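Local coordinates for flagellar brake protein YcgR (Klebsiella pneumoniae, PDB 5KEC), which binds the second messenger c-di-GMP through a PilZ domain and, as the regulator MrkH, probably activates transcription of type 3 fimbriae genes in biofilm formation, at residues B[31-36]-B[110-115]; B[117-122]-B[137-142]; B[145-150]-B[207-212]; B[165-170]-B[179-184]. All blocks are in the same frame, centred on the assembly; numbering follows the deposited sequence.

Interaction 1 (B[31-36]-B[110-115]); sequences EIFFNN and RRDPRF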
loop_
_atom_site.group_PDB
_atom_site.type_symbol
_atom_site.label_atom_id
_atom_site.label_comp_id
_atom_site.label_asym_id
_atom_site.label_seq_id
_atom_site.Cartn_x
_atom_site.Cartn_y
_atom_site.Cartn_z
ATOM N N GLU B 31 12.510 -5.471 1.980
ATOM C CA GLU B 31 11.320 -5.782 1.198
ATOM C C GLU B 31 10.645 -4.505 0.706
ATOM O O GLU B 31 10.336 -3.616 1.496
ATOM C CB GLU B 31 10.336 -6.613 2.015
ATOM C CG GLU B 31 9.206 -7.201 1.187
ATOM C CD GLU B 31 8.477 -8.324 1.905
ATOM O OE1 GLU B 31 8.742 -8.544 3.106
ATOM O OE2 GLU B 31 7.642 -8.993 1.259
ATOM N N ILE B 32 10.423 -4.428 -0.601
ATOM C CA ILE B 32 9.822 -3.257 -1.230
ATOM C C ILE B 32 8.437 -3.609 -1.749
ATOM O O ILE B 32 8.295 -4.528 -2.559
ATOM C CB ILE B 32 10.668 -2.794 -2.430
ATOM C CG1 ILE B 32 12.160 -2.874 -2.093
ATOM C CG2 ILE B 32 10.249 -1.399 -2.882
ATOM C CD1 ILE B 32 13.076 -2.560 -3.269
ATOM N N PHE B 33 7.422 -2.886 -1.285
ATOM C CA PHE B 33 6.053 -3.118 -1.731
ATOM C C PHE B 33 5.606 -2.026 -2.691
ATOM O O PHE B 33 5.818 -0.843 -2.437
ATOM C CB PHE B 33 5.082 -3.135 -0.545
ATOM C CG PHE B 33 5.369 -4.199 0.465
ATOM C CD1 PHE B 33 4.909 -5.493 0.279
ATOM C CD2 PHE B 33 6.084 -3.904 1.616
ATOM C CE1 PHE B 33 5.167 -6.475 1.218
ATOM C CE2 PHE B 33 6.345 -4.888 2.558
ATOM C CZ PHE B 33 5.886 -6.172 2.356
ATOM N N PHE B 34 4.994 -2.426 -3.797
ATOM C CA PHE B 34 4.275 -1.479 -4.644
ATOM C C PHE B 34 3.134 -2.181 -5.352
ATOM O O PHE B 34 3.333 -3.209 -6.000
ATOM C CB PHE B 34 5.202 -0.780 -5.646
ATOM C CG PHE B 34 6.237 -1.680 -6.253
ATOM C CD1 PHE B 34 6.046 -2.234 -7.506
ATOM C CD2 PHE B 34 7.407 -1.964 -5.576
ATOM C CE1 PHE B 34 6.996 -3.057 -8.065
ATOM C CE2 PHE B 34 8.362 -2.786 -6.131
ATOM C CZ PHE B 34 8.155 -3.333 -7.378
ATOM N N ASN B 35 1.934 -1.632 -5.198
ATOM C CA ASN B 35 0.749 -2.195 -5.827
ATOM C C ASN B 35 0.519 -3.652 -5.421
ATOM O O ASN B 35 0.201 -3.945 -4.270
ATOM C CB ASN B 35 0.863 -2.069 -7.348
ATOM C CG ASN B 35 1.211 -0.655 -7.794
ATOM O OD1 ASN B 35 0.778 0.323 -7.182
ATOM N ND2 ASN B 35 1.999 -0.544 -8.860
ATOM N N ASN B 36 0.701 -4.557 -6.375
ATOM C CA ASN B 36 0.451 -5.977 -6.171
ATOM C C ASN B 36 1.711 -6.715 -5.747
ATOM O O ASN B 36 1.660 -7.860 -5.284
ATOM C CB ASN B 36 -0.038 -6.584 -7.483
ATOM C CG ASN B 36 -1.299 -7.385 -7.315
ATOM O OD1 ASN B 36 -2.099 -7.115 -6.418
ATOM N ND2 ASN B 36 -1.491 -8.382 -8.178
ATOM N N ARG B 110 4.622 -8.728 10.675
ATOM C CA ARG B 110 4.689 -8.412 9.258
ATOM C C ARG B 110 3.369 -7.794 8.811
ATOM O O ARG B 110 2.346 -8.473 8.758
ATOM C CB ARG B 110 4.965 -9.680 8.450
ATOM C CG ARG B 110 4.908 -9.463 6.955
ATOM C CD ARG B 110 4.753 -10.769 6.192
ATOM N NE ARG B 110 4.667 -10.497 4.764
ATOM C CZ ARG B 110 5.726 -10.316 3.985
ATOM N NH1 ARG B 110 6.945 -10.395 4.503
ATOM N NH2 ARG B 110 5.568 -10.057 2.696
ATOM N N ARG B 111 3.384 -6.504 8.499
ATOM C CA ARG B 111 2.158 -5.818 8.106
ATOM C C ARG B 111 2.109 -5.603 6.600
ATOM O O ARG B 111 2.281 -4.484 6.112
ATOM C CB ARG B 111 2.024 -4.478 8.831
ATOM C CG ARG B 111 1.780 -4.591 10.329
ATOM C CD ARG B 111 2.950 -4.025 11.115
ATOM N NE ARG B 111 2.514 -3.319 12.317
ATOM C CZ ARG B 111 2.108 -2.052 12.331
ATOM N NH1 ARG B 111 2.080 -1.351 11.206
ATOM N NH2 ARG B 111 1.729 -1.486 13.469
ATOM N N ASP B 112 1.865 -6.682 5.867
ATOM C CA ASP B 112 1.856 -6.626 4.415
ATOM C C ASP B 112 0.725 -5.724 3.918
ATOM O O ASP B 112 -0.451 -6.049 4.081
ATOM C CB ASP B 112 1.725 -8.037 3.843
ATOM C CG ASP B 112 2.149 -8.121 2.394
ATOM O OD1 ASP B 112 1.671 -7.300 1.582
ATOM O OD2 ASP B 112 2.974 -9.002 2.070
ATOM N N PRO B 113 1.083 -4.581 3.312
ATOM C CA PRO B 113 0.097 -3.592 2.858
ATOM C C PRO B 113 -0.732 -4.071 1.666
ATOM O O PRO B 113 -1.726 -3.430 1.321
ATOM C CB PRO B 113 0.968 -2.404 2.438
ATOM C CG PRO B 113 2.269 -3.018 2.055
ATOM C CD PRO B 113 2.463 -4.159 3.013
ATOM N N ARG B 114 -0.327 -5.176 1.045
ATOM C CA ARG B 114 -1.022 -5.683 -0.131
ATOM C C ARG B 114 -2.295 -6.439 0.247
ATOM O O ARG B 114 -3.162 -6.665 -0.596
ATOM C CB ARG B 114 -0.097 -6.584 -0.953
ATOM C CG ARG B 114 1.201 -5.925 -1.396
ATOM C CD ARG B 114 2.120 -6.932 -2.076
ATOM N NE ARG B 114 2.511 -8.011 -1.171
ATOM C CZ ARG B 114 3.111 -9.133 -1.560
ATOM N NH1 ARG B 114 3.387 -9.328 -2.845
ATOM N NH2 ARG B 114 3.428 -10.066 -0.668
ATOM N N PHE B 115 -2.411 -6.819 1.515
ATOM C CA PHE B 115 -3.548 -7.616 1.968
ATOM C C PHE B 115 -4.760 -6.755 2.320
ATOM O O PHE B 115 -4.618 -5.663 2.875
ATOM C CB PHE B 115 -3.158 -8.484 3.167
ATOM C CG PHE B 115 -2.364 -9.709 2.798
ATOM C CD1 PHE B 115 -2.997 -10.926 2.588
ATOM C CD2 PHE B 115 -0.986 -9.643 2.655
ATOM C CE1 PHE B 115 -2.269 -12.055 2.251
ATOM C CE2 PHE B 115 -0.255 -10.771 2.319
ATOM C CZ PHE B 115 -0.900 -11.977 2.117
#
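The F33 ring carries P113 on one face: P113 CD lies 3.7 Å from the ring centroid, only 4° off the normal, a CH-pi contact with the side chains at about a right angle. At the ring's edge sit R110 NH2, in the plane, and R114 NE, 3.8 Å from F33 CD1. R110 grips the E31 carboxylate end-on, NH1 to OE1 and NH2 to OE2, the latter at 2.7 Å, with the guanidinium and carboxylate planes 46° apart. R110 NH2 also reaches D112 OD2. R114 takes D112 side-on, NE to OD1 at 3.0 Å and NH2 to OD2, and D112 OD1 closes an Asx turn onto R114 N. E31, R110, D112 and R114 thus form one salt-bridge network. R110, R111 and R114 bind c-di-GMP in other crystals of this protein; in this apo state E31 and D112 hold R110 and R114, and E77 holds R111. S38 and H70, from flanking strands 37-46 and 64-71, also hold E31; the linker packs on strand 29-34, P113 touching R66 and R114 S38.

Interaction 2 (B[117-122]-B[137-142]); sequences LRHEHD and FDIKDI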
loop_
_atom_site.group_PDB
_atom_site.type_symbol
_atom_site.label_atom_id
_atom_site.label_comp_id
_atom_site.label_asym_id
_atom_site.label_seq_id
_atom_site.Cartn_x
_atom_site.Cartn_y
_atom_site.Cartn_z
ATOM N N LEU B 117 -9.025 -6.937 3.842
ATOM C CA LEU B 117 -9.918 -7.732 4.680
ATOM C C LEU B 117 -11.295 -7.980 4.058
ATOM O O LEU B 117 -11.999 -7.044 3.681
ATOM C CB LEU B 117 -10.069 -7.063 6.047
ATOM C CG LEU B 117 -10.940 -7.754 7.094
ATOM C CD1 LEU B 117 -10.469 -9.183 7.334
ATOM C CD2 LEU B 117 -10.915 -6.952 8.386
ATOM N N ARG B 118 -11.673 -9.252 3.963
ATOM C CA ARG B 118 -12.999 -9.644 3.494
ATOM C C ARG B 118 -14.011 -9.409 4.611
ATOM O O ARG B 118 -13.652 -9.443 5.784
ATOM C CB ARG B 118 -12.987 -11.116 3.077
ATOM C CG ARG B 118 -14.281 -11.615 2.452
ATOM C CD ARG B 118 -14.115 -13.027 1.896
ATOM N NE ARG B 118 -13.617 -13.965 2.901
ATOM C CZ ARG B 118 -14.395 -14.735 3.657
ATOM N NH1 ARG B 118 -15.714 -14.685 3.525
ATOM N NH2 ARG B 118 -13.853 -15.557 4.545
ATOM N N HIS B 119 -15.270 -9.162 4.258
ATOM C CA HIS B 119 -16.271 -8.823 5.271
ATOM C C HIS B 119 -17.696 -9.190 4.861
ATOM O O HIS B 119 -17.934 -9.661 3.751
ATOM C CB HIS B 119 -16.184 -7.335 5.625
ATOM C CG HIS B 119 -16.418 -6.424 4.460
ATOM N ND1 HIS B 119 -17.679 -6.023 4.073
ATOM C CD2 HIS B 119 -15.556 -5.847 3.590
ATOM C CE1 HIS B 119 -17.581 -5.231 3.019
ATOM N NE2 HIS B 119 -16.304 -5.109 2.705
ATOM N N GLU B 120 -18.646 -8.972 5.766
ATOM C CA GLU B 120 -20.048 -9.298 5.503
ATOM C C GLU B 120 -20.919 -8.049 5.316
ATOM O O GLU B 120 -22.045 -8.131 4.817
ATOM C CB GLU B 120 -20.608 -10.187 6.623
ATOM C CG GLU B 120 -22.079 -10.553 6.464
ATOM C CD GLU B 120 -23.002 -9.611 7.219
ATOM O OE1 GLU B 120 -22.747 -9.371 8.419
ATOM O OE2 GLU B 120 -23.975 -9.107 6.616
ATOM N N HIS B 121 -20.383 -6.897 5.706
ATOM C CA HIS B 121 -21.123 -5.638 5.661
ATOM C C HIS B 121 -21.643 -5.251 4.271
ATOM O O HIS B 121 -21.096 -5.661 3.248
ATOM C CB HIS B 121 -20.276 -4.503 6.243
ATOM C CG HIS B 121 -20.170 -4.532 7.736
ATOM N ND1 HIS B 121 -21.041 -3.847 8.557
ATOM C CD2 HIS B 121 -19.297 -5.162 8.557
ATOM C CE1 HIS B 121 -20.708 -4.055 9.820
ATOM N NE2 HIS B 121 -19.652 -4.848 9.847
ATOM N N ASP B 122 -22.708 -4.454 4.264
ATOM C CA ASP B 122 -23.334 -3.956 3.041
ATOM C C ASP B 122 -22.656 -2.666 2.584
ATOM O O ASP B 122 -23.246 -1.595 2.662
ATOM C CB ASP B 122 -24.814 -3.667 3.307
ATOM C CG ASP B 122 -25.744 -4.522 2.467
ATOM O OD1 ASP B 122 -25.269 -5.478 1.817
ATOM O OD2 ASP B 122 -26.961 -4.240 2.470
ATOM N N PHE B 137 -20.446 -0.058 -7.262
ATOM C CA PHE B 137 -19.604 -1.217 -6.996
ATOM C C PHE B 137 -19.889 -1.792 -5.616
ATOM O O PHE B 137 -20.168 -1.048 -4.678
ATOM C CB PHE B 137 -18.124 -0.836 -7.059
ATOM C CG PHE B 137 -17.650 -0.392 -8.420
ATOM C CD1 PHE B 137 -17.363 -1.321 -9.405
ATOM C CD2 PHE B 137 -17.445 0.952 -8.694
ATOM C CE1 PHE B 137 -16.912 -0.915 -10.648
ATOM C CE2 PHE B 137 -16.989 1.362 -9.932
ATOM C CZ PHE B 137 -16.726 0.428 -10.912
ATOM N N ASP B 138 -19.821 -3.117 -5.497
ATOM C CA ASP B 138 -19.753 -3.748 -4.189
ATOM C C ASP B 138 -18.342 -3.574 -3.657
ATOM O O ASP B 138 -17.368 -3.842 -4.364
ATOM C CB ASP B 138 -20.068 -5.243 -4.283
ATOM C CG ASP B 138 -21.554 -5.525 -4.374
ATOM O OD1 ASP B 138 -22.305 -4.653 -4.866
ATOM O OD2 ASP B 138 -21.970 -6.624 -3.952
ATOM N N ILE B 139 -18.222 -3.123 -2.417
ATOM C CA ILE B 139 -16.917 -3.082 -1.765
ATOM C C ILE B 139 -16.676 -4.447 -1.125
ATOM O O ILE B 139 -17.248 -4.760 -0.079
ATOM C CB ILE B 139 -16.854 -1.972 -0.707
ATOM C CG1 ILE B 139 -17.062 -0.613 -1.370
ATOM C CG2 ILE B 139 -15.514 -2.008 0.045
ATOM C CD1 ILE B 139 -16.966 0.550 -0.413
ATOM N N LYS B 140 -15.848 -5.269 -1.767
ATOM C CA LYS B 140 -15.705 -6.664 -1.353
ATOM C C LYS B 140 -14.727 -6.815 -0.199
ATOM O O LYS B 140 -14.973 -7.569 0.744
ATOM C CB LYS B 140 -15.272 -7.545 -2.531
ATOM C CG LYS B 140 -16.274 -7.599 -3.664
ATOM C CD LYS B 140 -17.647 -8.022 -3.171
ATOM C CE LYS B 140 -17.668 -9.479 -2.725
ATOM N NZ LYS B 140 -19.032 -9.899 -2.291
ATOM N N ASP B 141 -13.605 -6.117 -0.282
ATOM C CA ASP B 141 -12.669 -6.092 0.830
ATOM C C ASP B 141 -12.068 -4.708 0.972
ATOM O O ASP B 141 -12.257 -3.844 0.114
ATOM C CB ASP B 141 -11.584 -7.163 0.684
ATOM C CG ASP B 141 -10.763 -6.996 -0.570
ATOM O OD1 ASP B 141 -10.533 -5.839 -0.980
ATOM O OD2 ASP B 141 -10.342 -8.026 -1.141
ATOM N N ILE B 142 -11.345 -4.496 2.060
ATOM C CA ILE B 142 -10.886 -3.159 2.387
ATOM C C ILE B 142 -9.695 -3.201 3.339
ATOM O O ILE B 142 -9.627 -4.041 4.240
ATOM C CB ILE B 142 -12.046 -2.329 2.999
ATOM C CG1 ILE B 142 -11.668 -0.856 3.128
ATOM C CG2 ILE B 142 -12.477 -2.906 4.341
ATOM C CD1 ILE B 142 -12.801 0.000 3.647
#
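A short antiparallel pairing joins L117 to I142 at the margin of the C-terminal sheet, where the chain enters it from the linker. L117 N donates to I142 O at 3.0 Å and 164°, and I142 N returns a bond to L117 O at 3.1 Å, making this a hydrogen-bonded pair. D141 CB comes within 3.0 Å of L117 O, a close approach, and the D141 carboxylate is held through OD1 by R116. Beyond the paired residues, the H119 imidazole, its CG set between the backbone N and the carbonyl carbon (chi1 60°), leans obliquely against the partner backbone: CD2 approaches K140 O at 3.4 Å and NE2 lies 3.0 Å from I139 O. H119 also meets the F123 ring, and L117 rests on L227 and I228 of helix 214-234. D141 is a c-di-GMP ligand in the bound form. R110 and R114 fit the RxxxR motif of the linker, and D141, S143 and G146 the D/NxSxxG motif that follows; together they mark a PilZ domain.

Interaction 3 (B[145-150]-B[207-212]); sequences GGCALM and CQFKFR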
loop_
_atom_site.group_PDB
_atom_site.type_symbol
_atom_site.label_atom_id
_atom_site.label_comp_id
_atom_site.label_asym_id
_atom_site.label_seq_id
_atom_site.Cartn_x
_atom_site.Cartn_y
_atom_site.Cartn_z
ATOM N N GLY B 145 -5.503 1.343 3.047
ATOM C CA GLY B 145 -4.886 1.947 1.881
ATOM C C GLY B 145 -5.694 1.764 0.610
ATOM O O GLY B 145 -5.465 2.452 -0.386
ATOM N N GLY B 146 -6.638 0.831 0.633
ATOM C CA GLY B 146 -7.458 0.598 -0.540
ATOM C C GLY B 146 -8.588 -0.390 -0.341
ATOM O O GLY B 146 -8.939 -0.752 0.785
ATOM N N CYS B 147 -9.163 -0.826 -1.453
ATOM C CA CYS B 147 -10.302 -1.725 -1.418
ATOM C C CYS B 147 -10.464 -2.392 -2.766
ATOM O O CYS B 147 -9.952 -1.906 -3.776
ATOM C CB CYS B 147 -11.575 -0.950 -1.080
ATOM S SG CYS B 147 -12.005 0.280 -2.332
ATOM N N ALA B 148 -11.169 -3.517 -2.770
ATOM C CA ALA B 148 -11.548 -4.183 -4.005
ATOM C C ALA B 148 -13.019 -3.919 -4.260
ATOM O O ALA B 148 -13.859 -4.128 -3.381
ATOM C CB ALA B 148 -11.287 -5.687 -3.914
ATOM N N LEU B 149 -13.324 -3.448 -5.463
ATOM C CA LEU B 149 -14.694 -3.162 -5.856
ATOM C C LEU B 149 -15.104 -4.212 -6.856
ATOM O O LEU B 149 -14.278 -4.678 -7.642
ATOM C CB LEU B 149 -14.788 -1.772 -6.484
ATOM C CG LEU B 149 -14.156 -0.652 -5.659
ATOM C CD1 LEU B 149 -14.063 0.640 -6.461
ATOM C CD2 LEU B 149 -14.931 -0.433 -4.360
ATOM N N MET B 150 -16.373 -4.595 -6.830
ATOM C CA MET B 150 -16.846 -5.643 -7.713
ATOM C C MET B 150 -18.132 -5.254 -8.426
ATOM O O MET B 150 -19.014 -4.614 -7.851
ATOM C CB MET B 150 -17.040 -6.939 -6.923
ATOM C CG MET B 150 -17.553 -8.107 -7.739
ATOM S SD MET B 150 -17.266 -9.680 -6.892
ATOM C CE MET B 150 -15.473 -9.731 -6.914
ATOM N N CYS B 207 -8.351 -0.885 -5.925
ATOM C CA CYS B 207 -8.136 0.553 -5.922
ATOM C C CYS B 207 -7.282 1.003 -4.754
ATOM O O CYS B 207 -7.212 0.340 -3.720
ATOM C CB CYS B 207 -9.479 1.280 -5.900
ATOM S SG CYS B 207 -10.452 1.029 -7.411
ATOM N N GLN B 208 -6.622 2.135 -4.939
ATOM C CA GLN B 208 -5.863 2.753 -3.875
ATOM C C GLN B 208 -6.629 3.996 -3.449
ATOM O O GLN B 208 -7.070 4.775 -4.292
ATOM C CB GLN B 208 -4.471 3.122 -4.381
ATOM C CG GLN B 208 -3.496 3.540 -3.302
ATOM C CD GLN B 208 -2.163 3.973 -3.876
ATOM O OE1 GLN B 208 -1.913 5.165 -4.062
ATOM N NE2 GLN B 208 -1.300 3.003 -4.165
ATOM N N PHE B 209 -6.815 4.160 -2.143
ATOM C CA PHE B 209 -7.475 5.346 -1.604
ATOM C C PHE B 209 -6.601 6.583 -1.773
ATOM O O PHE B 209 -5.414 6.559 -1.449
ATOM C CB PHE B 209 -7.769 5.161 -0.112
ATOM C CG PHE B 209 -8.843 4.161 0.184
ATOM C CD1 PHE B 209 -8.753 3.344 1.299
ATOM C CD2 PHE B 209 -9.953 4.049 -0.636
ATOM C CE1 PHE B 209 -9.746 2.427 1.585
ATOM C CE2 PHE B 209 -10.948 3.133 -0.357
ATOM C CZ PHE B 209 -10.846 2.322 0.753
ATOM N N LYS B 210 -7.190 7.662 -2.282
ATOM C CA LYS B 210 -6.572 8.982 -2.182
ATOM C C LYS B 210 -7.420 9.829 -1.238
ATOM O O LYS B 210 -8.332 10.534 -1.676
ATOM C CB LYS B 210 -6.461 9.664 -3.552
ATOM C CG LYS B 210 -5.428 9.062 -4.487
ATOM C CD LYS B 210 -4.019 9.133 -3.905
ATOM C CE LYS B 210 -3.015 8.394 -4.789
ATOM N NZ LYS B 210 -1.624 8.444 -4.252
ATOM N N PHE B 211 -7.127 9.748 0.057
ATOM C CA PHE B 211 -7.942 10.426 1.062
ATOM C C PHE B 211 -7.900 11.948 0.947
ATOM O O PHE B 211 -6.889 12.527 0.549
ATOM C CB PHE B 211 -7.526 10.006 2.471
ATOM C CG PHE B 211 -7.882 8.589 2.812
ATOM C CD1 PHE B 211 -9.170 8.261 3.204
ATOM C CD2 PHE B 211 -6.926 7.585 2.748
ATOM C CE1 PHE B 211 -9.502 6.956 3.524
ATOM C CE2 PHE B 211 -7.246 6.279 3.064
ATOM C CZ PHE B 211 -8.537 5.961 3.452
ATOM N N ARG B 212 -9.008 12.587 1.313
ATOM C CA ARG B 212 -9.102 14.040 1.278
ATOM C C ARG B 212 -8.722 14.652 2.621
ATOM O O ARG B 212 -8.259 15.787 2.680
ATOM C CB ARG B 212 -10.508 14.479 0.865
ATOM C CG ARG B 212 -10.894 14.039 -0.530
ATOM C CD ARG B 212 -12.231 14.619 -0.941
ATOM N NE ARG B 212 -12.497 14.387 -2.357
ATOM C CZ ARG B 212 -13.568 14.838 -3.000
ATOM N NH1 ARG B 212 -14.482 15.552 -2.356
ATOM N NH2 ARG B 212 -13.721 14.573 -4.290
HETATM O O HOH W 1 -3.897 4.830 -0.168
#
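F209 lays one face of its ring over the backbone of G146, the apolar centre of an antiparallel strand pair in the PilZ barrel. G146 CA stands 3.7 Å from the ring centroid, offset toward the rim, in a CH-pi contact. C147 SG comes in obliquely, 3.6 Å from F209 CE2, as a sulfur-aromatic contact. Farther along the same face of the sheet, L149 CD1 touches C207 SG at 3.8 Å. I142, I180 and L182 also pack on F209. G146 lies opposite Q208, its CA approaching C207 O at 3.2 Å in a CA-H...O contact. C147 and C207 form a hydrogen-bonded pair, C207 N meeting C147 O nearly along the C=O axis. G146 and C207 belong to a c-di-GMP site; S143 OG accepts from the backbone N of G145 and G146, and G146 fits the last glycine of D/NxSxxG. At the polar edge F209 N donates to G145 O at 2.8 Å, and one water donates both to that oxygen and to F209 O, the latter at 2.6 Å.

Interaction 4 (B[165-170]-B[179-184]); sequences LKNAVL and TIDLVV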
loop_
_atom_site.group_PDB
_atom_site.type_symbol
_atom_site.label_atom_id
_atom_site.label_comp_id
_atom_site.label_asym_id
_atom_site.label_seq_id
_atom_site.Cartn_x
_atom_site.Cartn_y
_atom_site.Cartn_z
ATOM N N LEU B 165 -10.801 7.579 -10.301
ATOM C CA LEU B 165 -12.225 7.745 -10.047
ATOM C C LEU B 165 -12.380 8.869 -9.036
ATOM O O LEU B 165 -12.199 8.666 -7.832
ATOM C CB LEU B 165 -12.832 6.458 -9.490
ATOM C CG LEU B 165 -12.758 5.210 -10.367
ATOM C CD1 LEU B 165 -13.339 3.998 -9.636
ATOM C CD2 LEU B 165 -13.465 5.444 -11.689
ATOM N N LYS B 166 -12.696 10.062 -9.523
ATOM C CA LYS B 166 -12.793 11.217 -8.645
ATOM C C LYS B 166 -14.179 11.353 -8.040
ATOM O O LYS B 166 -15.182 11.063 -8.687
ATOM C CB LYS B 166 -12.414 12.495 -9.396
ATOM C CG LYS B 166 -13.198 12.726 -10.679
ATOM C CD LYS B 166 -12.616 13.902 -11.457
ATOM C CE LYS B 166 -11.115 13.725 -11.664
ATOM N NZ LYS B 166 -10.506 14.815 -12.479
ATOM N N ASN B 167 -14.234 11.813 -6.794
ATOM C CA ASN B 167 -15.512 12.062 -6.148
ATOM C C ASN B 167 -16.321 10.783 -6.017
ATOM O O ASN B 167 -17.545 10.813 -6.104
ATOM C CB ASN B 167 -16.337 13.088 -6.938
ATOM C CG ASN B 167 -15.570 14.367 -7.228
ATOM O OD1 ASN B 167 -14.993 14.976 -6.329
ATOM N ND2 ASN B 167 -15.559 14.778 -8.491
ATOM N N ALA B 168 -15.640 9.659 -5.828
ATOM C CA ALA B 168 -16.321 8.395 -5.570
ATOM C C ALA B 168 -16.797 8.408 -4.127
ATOM O O ALA B 168 -16.133 8.971 -3.262
ATOM C CB ALA B 168 -15.379 7.229 -5.797
ATOM N N VAL B 169 -17.940 7.791 -3.861
ATOM C CA VAL B 169 -18.485 7.809 -2.508
ATOM C C VAL B 169 -18.570 6.410 -1.916
ATOM O O VAL B 169 -19.228 5.527 -2.474
ATOM C CB VAL B 169 -19.869 8.484 -2.445
ATOM C CG1 VAL B 169 -20.359 8.550 -1.000
ATOM C CG2 VAL B 169 -19.808 9.884 -3.061
ATOM N N LEU B 170 -17.907 6.215 -0.781
ATOM C CA LEU B 170 -17.996 4.955 -0.054
ATOM C C LEU B 170 -19.248 4.942 0.813
ATOM O O LEU B 170 -19.348 5.685 1.783
ATOM C CB LEU B 170 -16.753 4.763 0.813
ATOM C CG LEU B 170 -15.431 4.997 0.084
ATOM C CD1 LEU B 170 -14.267 4.825 1.037
ATOM C CD2 LEU B 170 -15.302 4.069 -1.129
ATOM N N THR B 179 -16.657 10.526 0.854
ATOM C CA THR B 179 -16.322 10.890 -0.515
ATOM C C THR B 179 -14.811 10.883 -0.667
ATOM O O THR B 179 -14.097 11.481 0.131
ATOM C CB THR B 179 -16.889 12.278 -0.887
ATOM O OG1 THR B 179 -18.316 12.239 -0.805
ATOM C CG2 THR B 179 -16.494 12.666 -2.308
ATOM N N ILE B 180 -14.320 10.194 -1.686
ATOM C CA ILE B 180 -12.886 10.004 -1.820
ATOM C C ILE B 180 -12.514 9.848 -3.281
ATOM O O ILE B 180 -13.379 9.629 -4.128
ATOM C CB ILE B 180 -12.442 8.745 -1.050
ATOM C CG1 ILE B 180 -10.928 8.747 -0.831
ATOM C CG2 ILE B 180 -12.923 7.472 -1.775
ATOM C CD1 ILE B 180 -10.450 7.613 0.038
ATOM N N ASP B 181 -11.224 9.967 -3.579
ATOM C CA ASP B 181 -10.729 9.696 -4.922
ATOM C C ASP B 181 -10.046 8.333 -4.955
ATOM O O ASP B 181 -9.281 7.985 -4.050
ATOM C CB ASP B 181 -9.771 10.792 -5.371
ATOM C CG ASP B 181 -10.417 12.156 -5.354
ATOM O OD1 ASP B 181 -11.566 12.268 -5.834
ATOM O OD2 ASP B 181 -9.794 13.107 -4.839
ATOM N N LEU B 182 -10.345 7.553 -5.984
ATOM C CA LEU B 182 -9.763 6.225 -6.100
ATOM C C LEU B 182 -8.835 6.146 -7.303
ATOM O O LEU B 182 -9.135 6.679 -8.369
ATOM C CB LEU B 182 -10.855 5.164 -6.222
ATOM C CG LEU B 182 -11.912 5.124 -5.119
ATOM C CD1 LEU B 182 -13.045 4.186 -5.515
ATOM C CD2 LEU B 182 -11.295 4.715 -3.792
ATOM N N VAL B 183 -7.710 5.469 -7.124
ATOM C CA VAL B 183 -6.800 5.199 -8.226
ATOM C C VAL B 183 -6.896 3.721 -8.570
ATOM O O VAL B 183 -6.571 2.864 -7.751
ATOM C CB VAL B 183 -5.348 5.542 -7.857
ATOM C CG1 VAL B 183 -4.397 5.119 -8.971
ATOM C CG2 VAL B 183 -5.212 7.037 -7.558
ATOM N N VAL B 184 -7.369 3.428 -9.773
ATOM C CA VAL B 184 -7.510 2.057 -10.230
ATOM C C VAL B 184 -6.129 1.427 -10.389
ATOM O O VAL B 184 -5.264 1.985 -11.056
ATOM C CB VAL B 184 -8.277 2.002 -11.564
ATOM C CG1 VAL B 184 -8.346 0.566 -12.092
ATOM C CG2 VAL B 184 -9.671 2.584 -11.387
#
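Strands 164-171 and 177-193 form an antiparallel beta hairpin of the PilZ barrel, interrupted here by a beta bulge that shifts the register by one residue between L165 and A168. The backbone bonds fall on both sides of it. L165 and L182 exchange a pair, L165 N to L182 O at 2.7 Å and L182 N to L165 O; beyond the bulge I180 N donates to A168 O at 168°, while the return bond from A168 N to I180 O is bent and weak. V169 and T179 follow as a non-hydrogen-bonded pair, V169 CG2 lying 3.6 Å from T179 OG1.

Apolar contacts line the face bearing L165, A168, I180 and L182. L165 and L182 meet CB to CB at 4.0 Å, A168 CB touches L182 CD1 at 3.8 Å, and L170 CG packs against I180 CG2. L165 CG also reaches V184 CG2. Y135 lies against L165 and A168, F209 against I180 and L182, so this face belongs to the barrel interior.

A side-chain to backbone bond fills the corner at N167, whose backbone has positive phi (62°). D181 CG is anti to its carbonyl carbon (chi1 -58°), and the carboxylate extends toward the bulge. D181 OD1 accepts from N167 N at 2.9 Å, met nearly end-on to its C-O bond.

From the N terminus, interaction 1 closes the longest loop, bringing strand 29-34 of the N-terminal sheet to 110-115 and holding the linker between the two domains against the first. The linker runs directly into 117-122, where interaction 2 closes a short loop against strand 134-142. Interaction 3 then spans 145-150 to 207-212, and interaction 4, the hairpin 165-170 with 179-184, is nested inside it; the other contacts follow in series and none cross. Interactions 2, 3 and 4 share the C-terminal sheet: D138 and K140 bond to M150 and A148 between neighbouring strands, K210 N bonds to D181 O, and I139 packs on L170 between interactions 2 and 4.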